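Local coordinates for protein glycosyl hydrolase BlGH5_18 (Bifidobacterium longum subsp. infantis, PDB 7LQX) that probably hydrolyses glycosidic bonds of N-glycans, as a subfamily 18 member of glycoside hydrolase family 5 in a gut bifidobacterium, at residues 208-213 and 217-222; 260-265 and 303-308; 267-272 and 417-422. One frame throughout, in Å; residues are numbered along the deposited sequence.

Contact 1: residues 208-213 and 217-222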
loop_
_atom_site.group_PDB
_atom_site.type_symbol
_atom_site.label_atom_id
_atom_site.label_comp_id
_atom_site.label_asym_id
_atom_site.label_seq_id
_atom_site.Cartn_x
_atom_site.Cartn_y
_atom_site.Cartn_z
ATOM N N GLY A 208 8.693 -11.107 -19.820
ATOM C CA GLY A 208 9.848 -10.257 -20.033
ATOM C C GLY A 208 11.165 -10.989 -19.849
ATOM O O GLY A 208 12.167 -10.641 -20.479
ATOM N N VAL A 209 11.190 -12.004 -18.981
ATOM C CA VAL A 209 12.421 -12.762 -18.784
ATOM C C VAL A 209 12.875 -13.407 -20.088
ATOM O O VAL A 209 14.079 -13.506 -20.354
ATOM C CB VAL A 209 12.258 -13.788 -17.642
ATOM C CG1 VAL A 209 11.307 -14.912 -18.019
ATOM C CG2 VAL A 209 13.611 -14.346 -17.230
ATOM N N TRP A 210 11.929 -13.828 -20.932
ATOM C CA TRP A 210 12.253 -14.498 -22.188
ATOM C C TRP A 210 12.410 -13.533 -23.348
ATOM O O TRP A 210 13.128 -13.832 -24.306
ATOM C CB TRP A 210 11.164 -15.533 -22.562
ATOM C CG TRP A 210 10.925 -16.489 -21.448
ATOM C CD1 TRP A 210 9.820 -16.560 -20.666
ATOM C CD2 TRP A 210 11.840 -17.468 -20.938
ATOM N NE1 TRP A 210 9.979 -17.524 -19.703
ATOM C CE2 TRP A 210 11.215 -18.090 -19.846
ATOM C CE3 TRP A 210 13.118 -17.884 -21.305
ATOM C CZ2 TRP A 210 11.825 -19.100 -19.115
ATOM C CZ3 TRP A 210 13.724 -18.884 -20.571
ATOM C CH2 TRP A 210 13.073 -19.483 -19.494
ATOM N N TYR A 211 11.751 -12.391 -23.289
ATOM C CA TYR A 211 11.513 -11.594 -24.470
ATOM C C TYR A 211 12.154 -10.212 -24.443
ATOM O O TYR A 211 12.179 -9.550 -25.485
ATOM C CB TYR A 211 9.997 -11.434 -24.661
ATOM C CG TYR A 211 9.212 -12.693 -24.981
ATOM C CD1 TYR A 211 9.820 -13.850 -25.460
ATOM C CD2 TYR A 211 7.834 -12.699 -24.829
ATOM C CE1 TYR A 211 9.059 -14.960 -25.783
ATOM C CE2 TYR A 211 7.080 -13.802 -25.148
ATOM C CZ TYR A 211 7.692 -14.930 -25.630
ATOM O OH TYR A 211 6.948 -16.043 -25.971
ATOM N N LEU A 212 12.678 -9.756 -23.311
ATOM C CA LEU A 212 13.187 -8.395 -23.202
ATOM C C LEU A 212 14.703 -8.373 -23.062
ATOM O O LEU A 212 15.248 -8.883 -22.079
ATOM C CB LEU A 212 12.596 -7.704 -21.979
ATOM C CG LEU A 212 11.123 -7.347 -22.042
ATOM C CD1 LEU A 212 10.694 -6.771 -20.701
ATOM C CD2 LEU A 212 10.870 -6.357 -23.161
ATOM N N ASP A 213 15.383 -7.733 -24.005
ATOM C CA ASP A 213 16.825 -7.586 -23.881
ATOM C C ASP A 213 17.170 -6.624 -22.756
ATOM O O ASP A 213 16.417 -5.699 -22.446
ATOM C CB ASP A 213 17.422 -7.111 -25.197
ATOM C CG ASP A 213 17.507 -8.226 -26.198
ATOM O OD1 ASP A 213 18.243 -9.205 -25.930
ATOM O OD2 ASP A 213 16.786 -8.157 -27.210
ATOM N N PHE A 217 16.354 -9.890 -14.949
ATOM C CA PHE A 217 15.992 -11.293 -14.787
ATOM C C PHE A 217 16.191 -11.970 -16.136
ATOM O O PHE A 217 15.783 -11.423 -17.162
ATOM C CB PHE A 217 14.542 -11.393 -14.332
ATOM C CG PHE A 217 14.340 -11.026 -12.894
ATOM C CD1 PHE A 217 14.300 -9.699 -12.484
ATOM C CD2 PHE A 217 14.185 -12.016 -11.947
ATOM C CE1 PHE A 217 14.116 -9.391 -11.160
ATOM C CE2 PHE A 217 13.993 -11.709 -10.629
ATOM C CZ PHE A 217 13.967 -10.401 -10.234
ATOM N N THR A 218 16.832 -13.131 -16.143
ATOM C CA THR A 218 17.348 -13.719 -17.370
ATOM C C THR A 218 16.865 -15.139 -17.600
ATOM O O THR A 218 16.496 -15.849 -16.661
ATOM C CB THR A 218 18.886 -13.772 -17.316
ATOM O OG1 THR A 218 19.243 -14.709 -16.293
ATOM C CG2 THR A 218 19.493 -12.405 -17.015
ATOM N N PRO A 219 16.902 -15.598 -18.854
ATOM C CA PRO A 219 16.585 -17.012 -19.129
ATOM C C PRO A 219 17.409 -18.003 -18.323
ATOM O O PRO A 219 16.868 -19.013 -17.849
ATOM C CB PRO A 219 16.857 -17.130 -20.637
ATOM C CG PRO A 219 16.566 -15.742 -21.156
ATOM C CD PRO A 219 17.086 -14.817 -20.091
ATOM N N VAL A 220 18.709 -17.758 -18.169
ATOM C CA VAL A 220 19.541 -18.686 -17.408
ATOM C C VAL A 220 19.057 -18.798 -15.964
ATOM O O VAL A 220 18.985 -19.901 -15.406
ATOM C CB VAL A 220 21.028 -18.292 -17.509
ATOM C CG1 VAL A 220 21.861 -19.023 -16.466
ATOM C CG2 VAL A 220 21.550 -18.572 -18.922
ATOM N N GLN A 221 18.692 -17.674 -15.336
ATOM C CA GLN A 221 18.165 -17.749 -13.976
ATOM C C GLN A 221 16.858 -18.538 -13.946
ATOM O O GLN A 221 16.640 -19.380 -13.063
ATOM C CB GLN A 221 17.895 -16.347 -13.427
ATOM C CG GLN A 221 19.090 -15.469 -13.207
ATOM C CD GLN A 221 18.699 -14.004 -13.184
ATOM O OE1 GLN A 221 17.545 -13.664 -13.417
ATOM N NE2 GLN A 221 19.667 -13.129 -12.930
ATOM N N ALA A 222 15.960 -18.254 -14.890
ATOM C CA ALA A 222 14.654 -18.895 -14.871
ATOM C C ALA A 222 14.775 -20.399 -15.031
ATOM O O ALA A 222 13.993 -21.152 -14.442
ATOM C CB ALA A 222 13.770 -18.330 -15.982
#

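Contact 2: residues 260-265 and 303-308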
loop_
_atom_site.group_PDB
_atom_site.type_symbol
_atom_site.label_atom_id
_atom_site.label_comp_id
_atom_site.label_asym_id
_atom_site.label_seq_id
_atom_site.Cartn_x
_atom_site.Cartn_y
_atom_site.Cartn_z
ATOM N N LEU A 260 11.368 -23.045 -25.288
ATOM C CA LEU A 260 12.365 -21.989 -25.179
ATOM C C LEU A 260 13.131 -22.122 -23.874
ATOM O O LEU A 260 14.361 -22.004 -23.850
ATOM C CB LEU A 260 11.675 -20.630 -25.287
ATOM C CG LEU A 260 12.575 -19.403 -25.205
ATOM C CD1 LEU A 260 13.581 -19.353 -26.330
ATOM C CD2 LEU A 260 11.704 -18.148 -25.223
ATOM N N SER A 261 12.427 -22.379 -22.773
ATOM C CA SER A 261 13.108 -22.483 -21.491
ATOM C C SER A 261 14.093 -23.642 -21.477
ATOM O O SER A 261 15.166 -23.536 -20.877
ATOM C CB SER A 261 12.083 -22.596 -20.361
ATOM O OG SER A 261 11.490 -23.882 -20.260
ATOM N N ARG A 262 13.769 -24.736 -22.163
ATOM C CA ARG A 262 14.662 -25.887 -22.192
ATOM C C ARG A 262 16.004 -25.558 -22.826
ATOM O O ARG A 262 17.009 -26.205 -22.508
ATOM C CB ARG A 262 14.010 -27.037 -22.950
ATOM C CG ARG A 262 12.851 -27.694 -22.222
ATOM C CD ARG A 262 12.262 -28.770 -23.103
ATOM N NE ARG A 262 13.145 -29.930 -23.241
ATOM C CZ ARG A 262 13.058 -30.831 -24.214
ATOM N NH1 ARG A 262 12.181 -30.682 -25.193
ATOM N NH2 ARG A 262 13.869 -31.881 -24.214
ATOM N N ALA A 263 16.045 -24.594 -23.744
ATOM C CA ALA A 263 17.320 -24.226 -24.342
ATOM C C ALA A 263 18.332 -23.824 -23.280
ATOM O O ALA A 263 19.537 -24.043 -23.450
ATOM C CB ALA A 263 17.117 -23.063 -25.312
ATOM N N PHE A 264 17.864 -23.221 -22.185
ATOM C CA PHE A 264 18.738 -22.628 -21.180
ATOM C C PHE A 264 18.932 -23.490 -19.943
ATOM O O PHE A 264 19.790 -23.160 -19.118
ATOM C CB PHE A 264 18.210 -21.225 -20.809
ATOM C CG PHE A 264 17.998 -20.365 -22.013
ATOM C CD1 PHE A 264 19.064 -19.746 -22.634
ATOM C CD2 PHE A 264 16.739 -20.245 -22.581
ATOM C CE1 PHE A 264 18.872 -19.001 -23.779
ATOM C CE2 PHE A 264 16.551 -19.514 -23.720
ATOM C CZ PHE A 264 17.610 -18.894 -24.323
ATOM N N ALA A 265 18.153 -24.551 -19.775
ATOM C CA ALA A 265 18.276 -25.413 -18.606
ATOM C C ALA A 265 19.501 -26.300 -18.764
ATOM O O ALA A 265 19.594 -27.061 -19.731
ATOM C CB ALA A 265 17.030 -26.285 -18.484
ATOM N N CYS A 303 5.648 -31.155 -24.909
ATOM C CA CYS A 303 6.938 -30.920 -24.282
ATOM C C CYS A 303 7.257 -32.047 -23.312
ATOM O O CYS A 303 6.516 -32.251 -22.345
ATOM C CB CYS A 303 6.914 -29.611 -23.516
ATOM S SG CYS A 303 8.480 -29.261 -22.680
ATOM N N PRO A 304 8.338 -32.801 -23.525
ATOM C CA PRO A 304 8.622 -33.930 -22.630
ATOM C C PRO A 304 8.872 -33.533 -21.194
ATOM O O PRO A 304 8.752 -34.390 -20.310
ATOM C CB PRO A 304 9.868 -34.581 -23.250
ATOM C CG PRO A 304 10.476 -33.528 -24.089
ATOM C CD PRO A 304 9.342 -32.669 -24.592
ATOM N N ASN A 305 9.229 -32.278 -20.930
ATOM C CA ASN A 305 9.552 -31.815 -19.588
ATOM C C ASN A 305 8.370 -31.150 -18.892
ATOM O O ASN A 305 8.534 -30.634 -17.786
ATOM C CB ASN A 305 10.722 -30.834 -19.630
ATOM C CG ASN A 305 12.018 -31.494 -20.041
ATOM O OD1 ASN A 305 12.137 -32.011 -21.146
ATOM N ND2 ASN A 305 12.998 -31.471 -19.153
ATOM N N LEU A 306 7.191 -31.139 -19.506
ATOM C CA LEU A 306 6.050 -30.477 -18.881
ATOM C C LEU A 306 5.621 -31.242 -17.632
ATOM O O LEU A 306 5.186 -32.392 -17.708
ATOM C CB LEU A 306 4.891 -30.360 -19.864
ATOM C CG LEU A 306 3.710 -29.543 -19.313
ATOM C CD1 LEU A 306 4.098 -28.102 -19.010
ATOM C CD2 LEU A 306 2.527 -29.579 -20.269
ATOM N N TRP A 307 5.695 -30.572 -16.485
ATOM C CA TRP A 307 5.423 -31.174 -15.187
ATOM C C TRP A 307 3.992 -30.951 -14.741
ATOM O O TRP A 307 3.437 -31.784 -14.016
ATOM C CB TRP A 307 6.382 -30.537 -14.174
ATOM C CG TRP A 307 6.155 -30.845 -12.733
ATOM C CD1 TRP A 307 6.737 -31.841 -12.009
ATOM C CD2 TRP A 307 5.343 -30.107 -11.814
ATOM N NE1 TRP A 307 6.313 -31.792 -10.705
ATOM C CE2 TRP A 307 5.457 -30.736 -10.559
ATOM C CE3 TRP A 307 4.522 -28.988 -11.932
ATOM C CZ2 TRP A 307 4.782 -30.280 -9.434
ATOM C CZ3 TRP A 307 3.855 -28.541 -10.813
ATOM C CH2 TRP A 307 3.987 -29.181 -9.583
ATOM N N GLY A 308 3.393 -29.844 -15.133
ATOM C CA GLY A 308 2.054 -29.527 -14.671
ATOM C C GLY A 308 1.523 -28.287 -15.347
ATOM O O GLY A 308 2.278 -27.491 -15.910
#

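Contact 3: residues 267-272 and 417-422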
loop_
_atom_site.group_PDB
_atom_site.type_symbol
_atom_site.label_atom_id
_atom_site.label_comp_id
_atom_site.label_asym_id
_atom_site.label_seq_id
_atom_site.Cartn_x
_atom_site.Cartn_y
_atom_site.Cartn_z
ATOM N N ASN A 267 20.193 -28.744 -16.756
ATOM C CA ASN A 267 19.754 -30.085 -16.395
ATOM C C ASN A 267 18.704 -30.513 -17.409
ATOM O O ASN A 267 17.608 -29.928 -17.429
ATOM C CB ASN A 267 19.160 -30.069 -14.994
ATOM C CG ASN A 267 18.405 -31.345 -14.650
ATOM O OD1 ASN A 267 18.554 -32.374 -15.307
ATOM N ND2 ASN A 267 17.577 -31.273 -13.612
ATOM N N PRO A 268 18.970 -31.507 -18.262
ATOM C CA PRO A 268 17.988 -31.858 -19.303
ATOM C C PRO A 268 16.705 -32.468 -18.769
ATOM O O PRO A 268 15.741 -32.597 -19.537
ATOM C CB PRO A 268 18.752 -32.858 -20.187
ATOM C CG PRO A 268 19.740 -33.459 -19.272
ATOM C CD PRO A 268 20.182 -32.347 -18.345
ATOM N N ASP A 269 16.661 -32.841 -17.492
ATOM C CA ASP A 269 15.465 -33.381 -16.859
ATOM C C ASP A 269 14.709 -32.342 -16.037
ATOM O O ASP A 269 13.741 -32.694 -15.365
ATOM C CB ASP A 269 15.845 -34.598 -16.005
ATOM C CG ASP A 269 16.515 -35.682 -16.821
ATOM O OD1 ASP A 269 15.997 -35.995 -17.911
ATOM O OD2 ASP A 269 17.565 -36.196 -16.389
ATOM N N ARG A 270 15.107 -31.075 -16.093
ATOM C CA ARG A 270 14.452 -30.060 -15.277
ATOM C C ARG A 270 12.965 -29.973 -15.606
ATOM O O ARG A 270 12.600 -29.844 -16.783
ATOM C CB ARG A 270 15.104 -28.708 -15.522
ATOM C CG ARG A 270 14.455 -27.591 -14.722
ATOM C CD ARG A 270 15.173 -26.304 -14.991
ATOM N NE ARG A 270 14.654 -25.108 -14.322
ATOM C CZ ARG A 270 15.022 -24.690 -13.115
ATOM N NH1 ARG A 270 15.857 -25.413 -12.385
ATOM N NH2 ARG A 270 14.527 -23.552 -12.631
ATOM N N PRO A 271 12.084 -30.031 -14.610
ATOM C CA PRO A 271 10.652 -29.871 -14.892
ATOM C C PRO A 271 10.314 -28.449 -15.303
ATOM O O PRO A 271 10.894 -27.480 -14.809
ATOM C CB PRO A 271 9.974 -30.230 -13.559
ATOM C CG PRO A 271 11.024 -30.979 -12.765
ATOM C CD PRO A 271 12.325 -30.352 -13.192
ATOM N N VAL A 272 9.353 -28.346 -16.215
ATOM C CA VAL A 272 8.752 -27.083 -16.622
ATOM C C VAL A 272 7.332 -27.043 -16.070
ATOM O O VAL A 272 6.501 -27.886 -16.417
ATOM C CB VAL A 272 8.731 -26.937 -18.150
ATOM C CG1 VAL A 272 8.042 -25.639 -18.530
ATOM C CG2 VAL A 272 10.135 -26.974 -18.712
ATOM N N LEU A 417 22.693 -33.094 -28.130
ATOM C CA LEU A 417 21.688 -33.190 -29.184
ATOM C C LEU A 417 21.110 -34.597 -29.265
ATOM O O LEU A 417 19.900 -34.774 -29.453
ATOM C CB LEU A 417 22.298 -32.754 -30.516
ATOM C CG LEU A 417 22.699 -31.277 -30.594
ATOM C CD1 LEU A 417 23.538 -31.015 -31.859
ATOM C CD2 LEU A 417 21.481 -30.364 -30.543
ATOM N N ARG A 418 21.959 -35.617 -29.132
ATOM C CA ARG A 418 21.465 -36.989 -29.118
ATOM C C ARG A 418 20.478 -37.209 -27.976
ATOM O O ARG A 418 19.436 -37.848 -28.165
ATOM C CB ARG A 418 22.646 -37.950 -29.023
ATOM C CG ARG A 418 22.282 -39.414 -28.975
ATOM C CD ARG A 418 23.564 -40.230 -29.007
ATOM N NE ARG A 418 24.320 -39.969 -30.236
ATOM C CZ ARG A 418 25.644 -40.040 -30.349
ATOM N NH1 ARG A 418 26.394 -40.361 -29.303
ATOM N NH2 ARG A 418 26.222 -39.781 -31.515
ATOM N N ARG A 419 20.784 -36.691 -26.785
ATOM C CA ARG A 419 19.863 -36.832 -25.657
ATOM C C ARG A 419 18.513 -36.190 -25.963
ATOM O O ARG A 419 17.467 -36.721 -25.573
ATOM C CB ARG A 419 20.492 -36.258 -24.381
ATOM C CG ARG A 419 19.518 -35.811 -23.286
ATOM C CD ARG A 419 18.760 -36.962 -22.633
ATOM N NE ARG A 419 17.862 -36.489 -21.577
ATOM C CZ ARG A 419 16.633 -36.024 -21.785
ATOM N NH1 ARG A 419 16.139 -35.963 -23.016
ATOM N NH2 ARG A 419 15.893 -35.617 -20.759
ATOM N N LEU A 420 18.513 -35.046 -26.653
ATOM C CA LEU A 420 17.259 -34.390 -27.006
ATOM C C LEU A 420 16.538 -35.090 -28.146
ATOM O O LEU A 420 15.326 -34.904 -28.304
ATOM C CB LEU A 420 17.527 -32.953 -27.446
ATOM C CG LEU A 420 18.085 -31.997 -26.403
ATOM C CD1 LEU A 420 18.585 -30.736 -27.075
ATOM C CD2 LEU A 420 17.009 -31.664 -25.389
ATOM N N GLY A 421 17.260 -35.858 -28.954
ATOM C CA GLY A 421 16.721 -36.459 -30.153
ATOM C C GLY A 421 16.862 -35.621 -31.405
ATOM O O GLY A 421 16.304 -35.988 -32.445
ATOM N N VAL A 422 17.606 -34.525 -31.343
ATOM C CA VAL A 422 17.622 -33.531 -32.408
ATOM C C VAL A 422 18.587 -33.962 -33.502
ATOM O O VAL A 422 19.778 -34.153 -33.243
ATOM C CB VAL A 422 18.018 -32.158 -31.844
ATOM C CG1 VAL A 422 18.355 -31.203 -32.970
ATOM C CG2 VAL A 422 16.917 -31.614 -30.969
HETATM O O HOH W 1 18.745 -37.202 -18.844
#

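Contact 1: residues 208-213 and 217-222
V209 O accepts a hydrogen bond from R380 NH1, which also bonds F217 O, and is touched by P219 CD at 3.3 Å. No hydrogen bond joins 208-213 directly to 217-222, so R380 ties the two backbones from outside; the direct contacts are van der Waals, carbon against carbon or against a carbonyl oxygen. With V209 CG2 anti to the backbone N (chi1 69° is the torsion of CG1), that methyl reaches T218 O at 3.3 Å and lies 4.2 Å from A222 CB; CG1 instead covers one face of the W210 indole near its rim. Both segments belong to the connection between strands 200-202 and 229-233, the fifth and sixth of a (beta/alpha)8 barrel. The second helix starts with a capping box: Q221 N donates to T218 OG1, and T218 N to Q221 OE1 at 2.9 Å, the donor lying well above the amide plane. W210 leaves its backbone pointing away, yet its benzo ring swings back and slides past P219 in the opposite sense. CZ3 stands 3.6 Å from P219 CB and CH2 3.8 Å from A222 CB, both approaches oblique. Cutting W210 back to an alanine is likely to open a gap beside P219 and A222 and to take from S261 and F264 of helix 248-264 the ring they pack on.

Contact 2: residues 260-265 and 303-308
C303 SG is the first atom of 303-308 to meet R262, standing 3.8 Å from R262 CD, where the arginine's aliphatic stem ends. Because SG is anti to its own backbone N (chi1 179°), it faces the helix and also lies 3.6 Å from N305 N, a weak hydrogen bond inside the turn. Next comes P304, whose ring crosses the R262 side chain at about a right angle; P304 CG is 3.5 Å from R262 NH1, over a face of the guanidinium and not at its edge. N305 follows on that same face. Its OD1 is 3.1 Å from R262 NE, but the angle is too poor for a hydrogen bond; OD1 sits over the face near NE, with the amide tilted 30° to the guanidinium and reaching beyond its rim. R262 NH1 finds partners elsewhere, a salt bridge with E259 and a hydrogen bond to N363, as does N305 ND2 with R270 O and P268 O. The bend of R262 at chi3 (71°) turns the guanidinium across P304 and N305 after an otherwise extended start. L306 N closes the type I turn on C303 O at 3.1 Å, and from L306 the chain runs on as strand 306-312, with W307 packing edge-to-face on W273. The contact thus joins the C-terminal end of helix 248-264 to the turn entering the eighth strand, an arrangement of the alpha-to-beta loops of a (beta/alpha)8 barrel, on the end opposite the one where such enzymes carry their active site.

Contact 3: residues 267-272 and 417-422
R419 NH2 and D269 OD1 make the firm part of this surface contact, a salt bridge of 2.9 Å with an N-H...O angle of 150°. The oxygen is met on its syn side and lies near the guanidinium plane, but the donor sits 32° out of the carboxylate plane, so the match is tilted. R419 gets there by a bend at chi2 (68°), which turns an otherwise stretched chain toward the loop. P268 packs over one face of the same guanidinium, its CB 4.0 Å from R419 NE, while P268 O stands 3.3 Å from R419 NH2 at an angle too poor for a hydrogen bond. The loop is itself tightly folded: N267 OD1 accepts from D269 N at 2.9 Å, an Asx turn, inside a type I turn closed by R270 N on N267 O. R270 is buried behind it, its guanidinium hydrogen-bonded to T229, G226, L225 and A222.

The looser side is the water-bridged edge. D269 OD2 and R419 NE do not meet directly; one water donates to OD2 at 2.9 Å and accepts from NE at 3.0 Å. P268, D269 and R419 are all exposed, and just 135 Å² is buried in total. L420, next to R419, packs on V406 and R262 instead. G421, with positive phi, then ends helix 414-420 in a Schellman motif, V422 N bonding L417 O. A surface salt bridge, supplemented by one water, therefore links a barrel loop to the C-terminal alpha/beta unit built on the parallel sheet 365-369, 403-407 and 424-426.

Overall arrangement
Contact 1 is complete before the others begin, whereas the segments of contacts 2 and 3 alternate along the chain. The centres of contacts 2 and 3 lie about 8 Å apart; contact 1 is about 15 Å from contact 2 and about 20 Å from contact 3. Helix 248-264 connects the first two, since W210 and P219 pack on its last turns, and the loop after it supplies 267-272. V272 then pairs with N305 and W307, bringing the seventh and eighth barrel strands together. Burial falls from contact 1 to contact 3, which lies farthest out, its centre about 21 Å from that of the chain, and joins the barrel to the C-terminal alpha/beta unit.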